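Local coordinates for protein polymerase X (Deinococcus radiodurans, PDB 2W9M) that probably extends DNA from deoxyribonucleoside triphosphates as a family X DNA repair polymerase, and carries a zinc-binding PHP domain with possible phosphoester hydrolase activity, at residues H332-W337 and N514-V519; E349-L354 and G521-A526. All blocks are in the same frame, centred on the assembly; numbering follows the deposited sequence.

Interaction 1. Residues H332-W337 and N514-V519. With ZN (zinc ion), chain D; ZN (zinc ion), chain C.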
ATOM      1  N   HIS A 332     -10.770  -3.462  -7.378  1.00 24.58           N
ATOM      2  CA  HIS A 332      -9.616  -2.667  -7.776  1.00 22.36           C
ATOM      3  C   HIS A 332      -8.334  -3.503  -7.785  1.00 23.16           C
ATOM      4  O   HIS A 332      -7.435  -3.299  -6.980  1.00 23.52           O
ATOM      5  CB  HIS A 332      -9.477  -1.430  -6.882  1.00 25.91           C
ATOM      6  CG  HIS A 332      -8.436  -0.469  -7.350  1.00 25.28           C
ATOM      7  ND1 HIS A 332      -7.966   0.565  -6.562  1.00 25.40           N
ATOM      8  CD2 HIS A 332      -7.753  -0.388  -8.514  1.00 28.32           C
ATOM      9  CE1 HIS A 332      -7.053   1.242  -7.228  1.00 27.58           C
ATOM     10  NE2 HIS A 332      -6.902   0.685  -8.420  1.00 28.78           N
ATOM     11  N   THR A 333      -8.273  -4.457  -8.708  1.00 27.68           N
ATOM     12  CA  THR A 333      -7.089  -5.281  -8.897  1.00 20.69           C
ATOM     13  C   THR A 333      -6.606  -5.112 -10.335  1.00 32.20           C
ATOM     14  O   THR A 333      -7.380  -4.719 -11.206  1.00 31.02           O
ATOM     15  CB  THR A 333      -7.398  -6.761  -8.648  1.00 21.12           C
ATOM     16  OG1 THR A 333      -8.383  -7.200  -9.591  1.00 32.76           O
ATOM     17  CG2 THR A 333      -7.927  -6.973  -7.236  1.00 26.80           C
ATOM     18  N   HIS A 334      -5.331  -5.395 -10.586  1.00 29.42           N
ATOM     19  CA  HIS A 334      -4.778  -5.245 -11.931  1.00 26.98           C
ATOM     20  C   HIS A 334      -4.317  -6.576 -12.513  1.00 31.54           C
ATOM     21  O   HIS A 334      -3.922  -7.481 -11.782  1.00 38.40           O
ATOM     22  CB  HIS A 334      -3.637  -4.224 -11.943  1.00 23.19           C
ATOM     23  CG  HIS A 334      -4.081  -2.829 -11.635  1.00 26.60           C
ATOM     24  ND1 HIS A 334      -4.272  -1.875 -12.608  1.00 29.15           N
ATOM     25  CD2 HIS A 334      -4.387  -2.233 -10.456  1.00 24.18           C
ATOM     26  CE1 HIS A 334      -4.674  -0.748 -12.047  1.00 32.39           C
ATOM     27  NE2 HIS A 334      -4.752  -0.942 -10.741  1.00 27.39           N
ATOM     28  N   SER A 335      -4.381  -6.683 -13.836  1.00 22.94           N
ATOM     29  CA  SER A 335      -4.023  -7.911 -14.530  1.00 25.87           C
ATOM     30  C   SER A 335      -2.998  -7.644 -15.624  1.00 32.50           C
ATOM     31  O   SER A 335      -2.561  -6.511 -15.830  1.00 28.47           O
ATOM     32  CB  SER A 335      -5.264  -8.542 -15.160  1.00 32.43           C
ATOM     33  OG  SER A 335      -5.678  -7.812 -16.308  1.00 25.02           O
ATOM     34  N   THR A 336      -2.639  -8.703 -16.337  1.00 36.67           N
ATOM     35  CA  THR A 336      -1.731  -8.615 -17.473  1.00 33.93           C
ATOM     36  C   THR A 336      -2.209  -7.639 -18.556  1.00 34.56           C
ATOM     37  O   THR A 336      -1.393  -7.063 -19.277  1.00 31.77           O
ATOM     38  CB  THR A 336      -1.483 -10.012 -18.068  1.00 28.60           C
ATOM     39  OG1 THR A 336      -0.270 -10.543 -17.518  1.00 34.56           O
ATOM     40  CG2 THR A 336      -1.363  -9.946 -19.581  1.00 52.50           C
ATOM     41  N   TRP A 337      -3.525  -7.445 -18.657  1.00 31.78           N
ATOM     42  CA  TRP A 337      -4.097  -6.476 -19.592  1.00 29.65           C
ATOM     43  C   TRP A 337      -3.512  -5.077 -19.402  1.00 34.04           C
ATOM     44  O   TRP A 337      -3.376  -4.312 -20.357  1.00 29.45           O
ATOM     45  CB  TRP A 337      -5.620  -6.407 -19.434  1.00 31.25           C
ATOM     46  CG  TRP A 337      -6.334  -7.586 -19.992  1.00 32.39           C
ATOM     47  CD1 TRP A 337      -6.610  -8.759 -19.351  1.00 33.70           C
ATOM     48  CD2 TRP A 337      -6.869  -7.714 -21.311  1.00 28.14           C
ATOM     49  NE1 TRP A 337      -7.284  -9.610 -20.190  1.00 29.56           N
ATOM     50  CE2 TRP A 337      -7.453  -8.992 -21.404  1.00 32.37           C
ATOM     51  CE3 TRP A 337      -6.911  -6.870 -22.427  1.00 36.28           C
ATOM     52  CZ2 TRP A 337      -8.070  -9.450 -22.567  1.00 35.52           C
ATOM     53  CZ3 TRP A 337      -7.524  -7.327 -23.584  1.00 40.84           C
ATOM     54  CH2 TRP A 337      -8.095  -8.603 -23.643  1.00 37.77           C
ATOM     55  N   ASN A 514      -9.410  -1.586  -0.549  1.00 25.77           N
ATOM     56  CA  ASN A 514      -8.954  -2.192  -1.801  1.00 20.02           C
ATOM     57  C   ASN A 514      -7.442  -2.389  -1.831  1.00 29.76           C
ATOM     58  O   ASN A 514      -6.685  -1.491  -1.464  1.00 32.73           O
ATOM     59  CB  ASN A 514      -9.380  -1.327  -2.990  1.00 20.88           C
ATOM     60  CG  ASN A 514     -10.895  -1.131  -3.066  1.00 36.33           C
ATOM     61  OD1 ASN A 514     -11.662  -1.821  -2.387  1.00 25.29           O
ATOM     62  ND2 ASN A 514     -11.329  -0.187  -3.897  1.00 20.43           N
ATOM     63  N   THR A 515      -7.008  -3.559  -2.284  1.00 19.69           N
ATOM     64  CA  THR A 515      -5.594  -3.919  -2.271  1.00 20.19           C
ATOM     65  C   THR A 515      -4.796  -3.268  -3.406  1.00 26.19           C
ATOM     66  O   THR A 515      -3.587  -3.049  -3.279  1.00 23.70           O
ATOM     67  CB  THR A 515      -5.422  -5.441  -2.370  1.00 23.13           C
ATOM     68  OG1 THR A 515      -6.036  -5.911  -3.579  1.00 24.29           O
ATOM     69  CG2 THR A 515      -6.071  -6.128  -1.186  1.00 18.62           C
ATOM     70  N   ASP A 516      -5.468  -2.966  -4.515  1.00 23.96           N
ATOM     71  CA  ASP A 516      -4.791  -2.455  -5.702  1.00 19.33           C
ATOM     72  C   ASP A 516      -3.718  -3.440  -6.160  1.00 18.93           C
ATOM     73  O   ASP A 516      -2.654  -3.040  -6.637  1.00 24.48           O
ATOM     74  CB  ASP A 516      -4.172  -1.083  -5.418  1.00 27.12           C
ATOM     75  CG  ASP A 516      -3.928  -0.280  -6.683  1.00 25.58           C
ATOM     76  OD1 ASP A 516      -4.120  -0.834  -7.783  1.00 29.02           O
ATOM     77  OD2 ASP A 516      -3.543   0.906  -6.581  1.00 33.35           O
ATOM     78  N   ALA A 517      -4.006  -4.730  -6.010  1.00 21.41           N
ATOM     79  CA  ALA A 517      -3.049  -5.788  -6.337  1.00 26.94           C
ATOM     80  C   ALA A 517      -2.615  -5.795  -7.805  1.00 23.91           C
ATOM     81  O   ALA A 517      -3.446  -5.824  -8.711  1.00 27.14           O
ATOM     82  CB  ALA A 517      -3.621  -7.152  -5.954  1.00 18.23           C
ATOM     83  N   HIS A 518      -1.306  -5.774  -8.031  1.00 22.58           N
ATOM     84  CA  HIS A 518      -0.761  -5.905  -9.377  1.00 35.34           C
ATOM     85  C   HIS A 518      -0.212  -7.313  -9.600  1.00 20.60           C
ATOM     86  O   HIS A 518       0.342  -7.625 -10.651  1.00 25.99           O
ATOM     87  CB  HIS A 518       0.324  -4.858  -9.608  1.00 26.23           C
ATOM     88  CG  HIS A 518      -0.217  -3.485  -9.844  1.00 23.23           C
ATOM     89  ND1 HIS A 518      -0.752  -2.716  -8.835  1.00 29.99           N
ATOM     90  CD2 HIS A 518      -0.320  -2.749 -10.975  1.00 21.63           C
ATOM     91  CE1 HIS A 518      -1.156  -1.560  -9.333  1.00 28.14           C
ATOM     92  NE2 HIS A 518      -0.907  -1.557 -10.631  1.00 30.74           N
ATOM     93  N   VAL A 519      -0.405  -8.156  -8.596  1.00 30.55           N
ATOM     94  CA  VAL A 519       0.158  -9.492  -8.550  1.00 25.78           C
ATOM     95  C   VAL A 519      -0.691 -10.285  -7.557  1.00 29.17           C
ATOM     96  O   VAL A 519      -1.253  -9.707  -6.634  1.00 23.00           O
ATOM     97  CB  VAL A 519       1.639  -9.424  -8.104  1.00 32.26           C
ATOM     98  CG1 VAL A 519       1.946 -10.443  -7.013  1.00 32.03           C
ATOM     99  CG2 VAL A 519       2.565  -9.579  -9.301  1.00 23.79           C
TER
HETATM  100 ZN    ZN D1566      -4.833   0.862  -9.327  1.00 24.88          ZN
HETATM  101 ZN    ZN C1565      -0.998   0.015 -12.011  1.00 34.74          ZN
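His332 and His334 form the His-x-His pair of a PHP domain metal site, and they meet Asp516 and His518 where the first and last strands of the parallel sheet come together, as in the (beta/alpha)7 barrel of this superfamily. One zinc ion is gripped from both segments: His332 NE2 binds it at 2.3 Å, His334 NE2 on the same ion at 2.3 Å, and Asp516 OD1 from across the contact at 2.4 Å. Glu401 completes the set of protein ligands. Asp516 OD1 lies over one face of the His332 ring but near the plane of the His334 ring, at its edge; its approach to His334 NE2, 3.0 Å, reflects shared coordination and is not a hydrogen bond. The His332 ring reaches the metal with CG anti to the backbone N (chi1 -172°). Its ND1 is hydrogen-bonded to Glu487 OE1, which also takes a hydrogen bond from Asn514 ND2; with the zinc bond at NE2, this second-shell carboxylate probably restrains the ring's rotation and ties it to the end of strand 511-514. His518 serves a second zinc ion, which NE2 binds at 2.1 Å with Asp339 and His364. Its ring lies alongside that of His334 in an offset stack, centroids 4.1 Å apart and planes only 8° from parallel, His518 NE2 lying over one face of the His334 ring, toward its rim. Ligands of two different metals are thus pressed together, and the second zinc lies over the same ring face of His334. On the second segment, His518 ND1 is weakly bound to the backbone O of Asp516. The backbones are joined by a hydrogen bond from His334 N to Ala517 O at 2.7 Å, the donor nearly in line with the carbonyl.

Interaction 2. Residues E349-L354 and G521-A526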
ATOM      1  N   GLU A 349      -8.832 -16.907  -9.199  1.00 30.85           N
ATOM      2  CA  GLU A 349      -8.503 -18.115  -8.442  1.00 35.29           C
ATOM      3  C   GLU A 349      -7.827 -17.754  -7.126  1.00 29.32           C
ATOM      4  O   GLU A 349      -8.120 -18.341  -6.088  1.00 42.12           O
ATOM      5  CB  GLU A 349      -7.575 -19.038  -9.242  1.00 43.79           C
ATOM      6  CG  GLU A 349      -8.250 -20.235  -9.897  1.00 45.26           C
ATOM      7  CD  GLU A 349      -8.531 -20.022 -11.374  1.00 75.46           C
ATOM      8  OE1 GLU A 349      -7.845 -20.657 -12.208  1.00 75.22           O
ATOM      9  OE2 GLU A 349      -9.428 -19.216 -11.699  1.00 78.79           O
ATOM     10  N   ALA A 350      -6.918 -16.786  -7.179  1.00 31.18           N
ATOM     11  CA  ALA A 350      -6.190 -16.354  -5.991  1.00 35.46           C
ATOM     12  C   ALA A 350      -7.120 -15.795  -4.911  1.00 42.92           C
ATOM     13  O   ALA A 350      -6.957 -16.110  -3.728  1.00 40.66           O
ATOM     14  CB  ALA A 350      -5.117 -15.337  -6.357  1.00 25.49           C
ATOM     15  N   THR A 351      -8.094 -14.972  -5.303  1.00 29.50           N
ATOM     16  CA  THR A 351      -8.972 -14.358  -4.305  1.00 32.89           C
ATOM     17  C   THR A 351      -9.888 -15.398  -3.669  1.00 33.78           C
ATOM     18  O   THR A 351     -10.376 -15.205  -2.558  1.00 38.90           O
ATOM     19  CB  THR A 351      -9.822 -13.188  -4.868  1.00 27.93           C
ATOM     20  OG1 THR A 351     -11.142 -13.643  -5.171  1.00 37.73           O
ATOM     21  CG2 THR A 351      -9.191 -12.590  -6.105  1.00 26.08           C
ATOM     22  N   LEU A 352     -10.106 -16.504  -4.374  1.00 38.17           N
ATOM     23  CA  LEU A 352     -10.932 -17.588  -3.855  1.00 30.11           C
ATOM     24  C   LEU A 352     -10.180 -18.444  -2.837  1.00 34.81           C
ATOM     25  O   LEU A 352     -10.742 -18.825  -1.812  1.00 34.18           O
ATOM     26  CB  LEU A 352     -11.467 -18.464  -4.988  1.00 35.28           C
ATOM     27  CG  LEU A 352     -12.662 -17.937  -5.788  1.00 43.60           C
ATOM     28  CD1 LEU A 352     -13.118 -18.967  -6.807  1.00 23.73           C
ATOM     29  CD2 LEU A 352     -13.808 -17.577  -4.864  1.00 36.19           C
ATOM     30  N   THR A 353      -8.914 -18.746  -3.112  1.00 34.02           N
ATOM     31  CA  THR A 353      -8.139 -19.580  -2.193  1.00 40.25           C
ATOM     32  C   THR A 353      -7.659 -18.790  -0.973  1.00 44.90           C
ATOM     33  O   THR A 353      -7.118 -19.367  -0.028  1.00 37.63           O
ATOM     34  CB  THR A 353      -6.940 -20.292  -2.879  1.00 41.85           C
ATOM     35  OG1 THR A 353      -5.750 -19.511  -2.730  1.00 35.48           O
ATOM     36  CG2 THR A 353      -7.220 -20.541  -4.356  1.00 32.63           C
ATOM     37  N   LEU A 354      -7.858 -17.474  -1.000  1.00 40.89           N
ATOM     38  CA  LEU A 354      -7.552 -16.630   0.151  1.00 34.66           C
ATOM     39  C   LEU A 354      -8.781 -16.482   1.042  1.00 44.56           C
ATOM     40  O   LEU A 354      -8.696 -15.954   2.151  1.00 37.22           O
ATOM     41  CB  LEU A 354      -7.044 -15.258  -0.290  1.00 27.78           C
ATOM     42  CG  LEU A 354      -5.603 -15.232  -0.795  1.00 41.59           C
ATOM     43  CD1 LEU A 354      -5.298 -13.918  -1.495  1.00 38.47           C
ATOM     44  CD2 LEU A 354      -4.638 -15.469   0.353  1.00 37.30           C
ATOM     45  N   GLY A 521      -0.108 -12.202  -5.050  1.00 28.49           N
ATOM     46  CA  GLY A 521       0.285 -12.035  -3.665  1.00 26.03           C
ATOM     47  C   GLY A 521      -0.123 -10.680  -3.125  1.00 35.78           C
ATOM     48  O   GLY A 521      -0.171 -10.475  -1.914  1.00 40.26           O
ATOM     49  N   GLY A 522      -0.418  -9.752  -4.029  1.00 24.27           N
ATOM     50  CA  GLY A 522      -0.836  -8.414  -3.653  1.00 22.79           C
ATOM     51  C   GLY A 522      -2.174  -8.409  -2.936  1.00 32.68           C
ATOM     52  O   GLY A 522      -2.519  -7.446  -2.249  1.00 31.14           O
ATOM     53  N   LEU A 523      -2.929  -9.491  -3.093  1.00 24.67           N
ATOM     54  CA  LEU A 523      -4.239  -9.618  -2.461  1.00 30.51           C
ATOM     55  C   LEU A 523      -4.107  -9.810  -0.954  1.00 23.27           C
ATOM     56  O   LEU A 523      -5.061  -9.596  -0.208  1.00 39.01           O
ATOM     57  CB  LEU A 523      -5.025 -10.779  -3.078  1.00 26.13           C
ATOM     58  CG  LEU A 523      -5.377 -10.636  -4.565  1.00 28.32           C
ATOM     59  CD1 LEU A 523      -5.858 -11.958  -5.141  1.00 28.49           C
ATOM     60  CD2 LEU A 523      -6.416  -9.545  -4.778  1.00 28.41           C
ATOM     61  N   ARG A 524      -2.919 -10.208  -0.512  1.00 29.43           N
ATOM     62  CA  ARG A 524      -2.654 -10.384   0.913  1.00 35.09           C
ATOM     63  C   ARG A 524      -2.324  -9.051   1.592  1.00 31.02           C
ATOM     64  O   ARG A 524      -2.046  -9.010   2.789  1.00 32.63           O
ATOM     65  CB  ARG A 524      -1.515 -11.387   1.148  1.00 28.22           C
ATOM     66  CG  ARG A 524      -1.584 -12.642   0.296  1.00 35.09           C
ATOM     67  CD  ARG A 524      -0.767 -13.773   0.904  1.00 41.83           C
ATOM     68  NE  ARG A 524      -1.605 -14.718   1.641  1.00 81.66           N
ATOM     69  CZ  ARG A 524      -1.976 -14.576   2.913  1.00 89.11           C
ATOM     70  NH1 ARG A 524      -1.585 -13.517   3.611  1.00 79.47           N
ATOM     71  NH2 ARG A 524      -2.743 -15.495   3.487  1.00 72.76           N
ATOM     72  N   ASP A 525      -2.351  -7.967   0.823  1.00 28.12           N
ATOM     73  CA  ASP A 525      -2.120  -6.640   1.378  1.00 29.01           C
ATOM     74  C   ASP A 525      -3.351  -6.148   2.131  1.00 27.66           C
ATOM     75  O   ASP A 525      -3.263  -5.225   2.939  1.00 24.51           O
ATOM     76  CB  ASP A 525      -1.736  -5.646   0.279  1.00 24.41           C
ATOM     77  CG  ASP A 525      -0.309  -5.836  -0.206  1.00 44.81           C
ATOM     78  OD1 ASP A 525       0.117  -5.092  -1.115  1.00 44.44           O
ATOM     79  OD2 ASP A 525       0.388  -6.733   0.322  1.00 45.91           O
ATOM     80  N   ALA A 526      -4.496  -6.769   1.860  1.00 25.38           N
ATOM     81  CA  ALA A 526      -5.752  -6.393   2.504  1.00 23.40           C
ATOM     82  C   ALA A 526      -5.560  -6.199   4.004  1.00 26.66           C
ATOM     83  O   ALA A 526      -6.156  -5.314   4.614  1.00 28.29           O
ATOM     84  CB  ALA A 526      -6.804  -7.442   2.244  1.00 18.68           C
TER
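Leu523 leads the packing of a short 3-10 turn against the C-terminal end of helix 344-353, on the outside of the PHP barrel, where the loop after the last strand meets the first helix of the domain. The contact is apolar and modest, burying 229 Å² over both sides, with no hydrogen bond across it. Its tight part is built around Leu523. The CD1 methyl, anti to CA (chi2 167°), reaches the helix between two neighbouring residues: it sits 3.5 Å from Thr351 CG2 and 3.7 Å from Ala350 CB. Thr351 therefore meets the leucine through its methyl branch. Further up the same side chain, Leu523 CB lies 3.5 Å from Leu354 CD1, the leucines crossing obliquely, so successive parts of Leu523 are covered by residues near the C-terminal end of the helix. Leu523 also touches Thr515 and Ala517 of the loop that carries zinc ligands; its side chain is about 11 Å from a bound zinc ion. The other side is looser and faces solvent. There Leu354, partly exposed, turns its second branch to the exposed Arg524, whose chain bends at chi3 (99°) to set NE near that methyl. The methyl meets the guanidinium by plain van der Waals packing. Replacing Leu354 by an alanine would probably open a gap beside Leu523 CB and leave the Arg524 side chain freer to turn, since both branch methyls that touch them would be gone. At this outer margin Leu354 CD2 stands 3.4 Å from Arg524 NE and 3.7 Å from Arg524 NH2.

Along the chain the segments alternate, 332-337, 349-354, 514-519, 521-526, so both interactions join the first strand and helix of the PHP domain to the loop after its last strand. Strand 329-333 is followed, after a loop, by helix 344-353; strand 511-514 runs into the loop before helix 526-535. Interaction 1 lies at the ends of the two outermost strands of the seven-stranded parallel sheet, and interaction 2 on the helix layer outside, with centres about 10 Å apart. They touch directly: Thr515 CB lies 3.5 Å from Gly522 O. The loop from 514 to 526 thus supplies zinc ligands first and then a packing surface for helix 344-353.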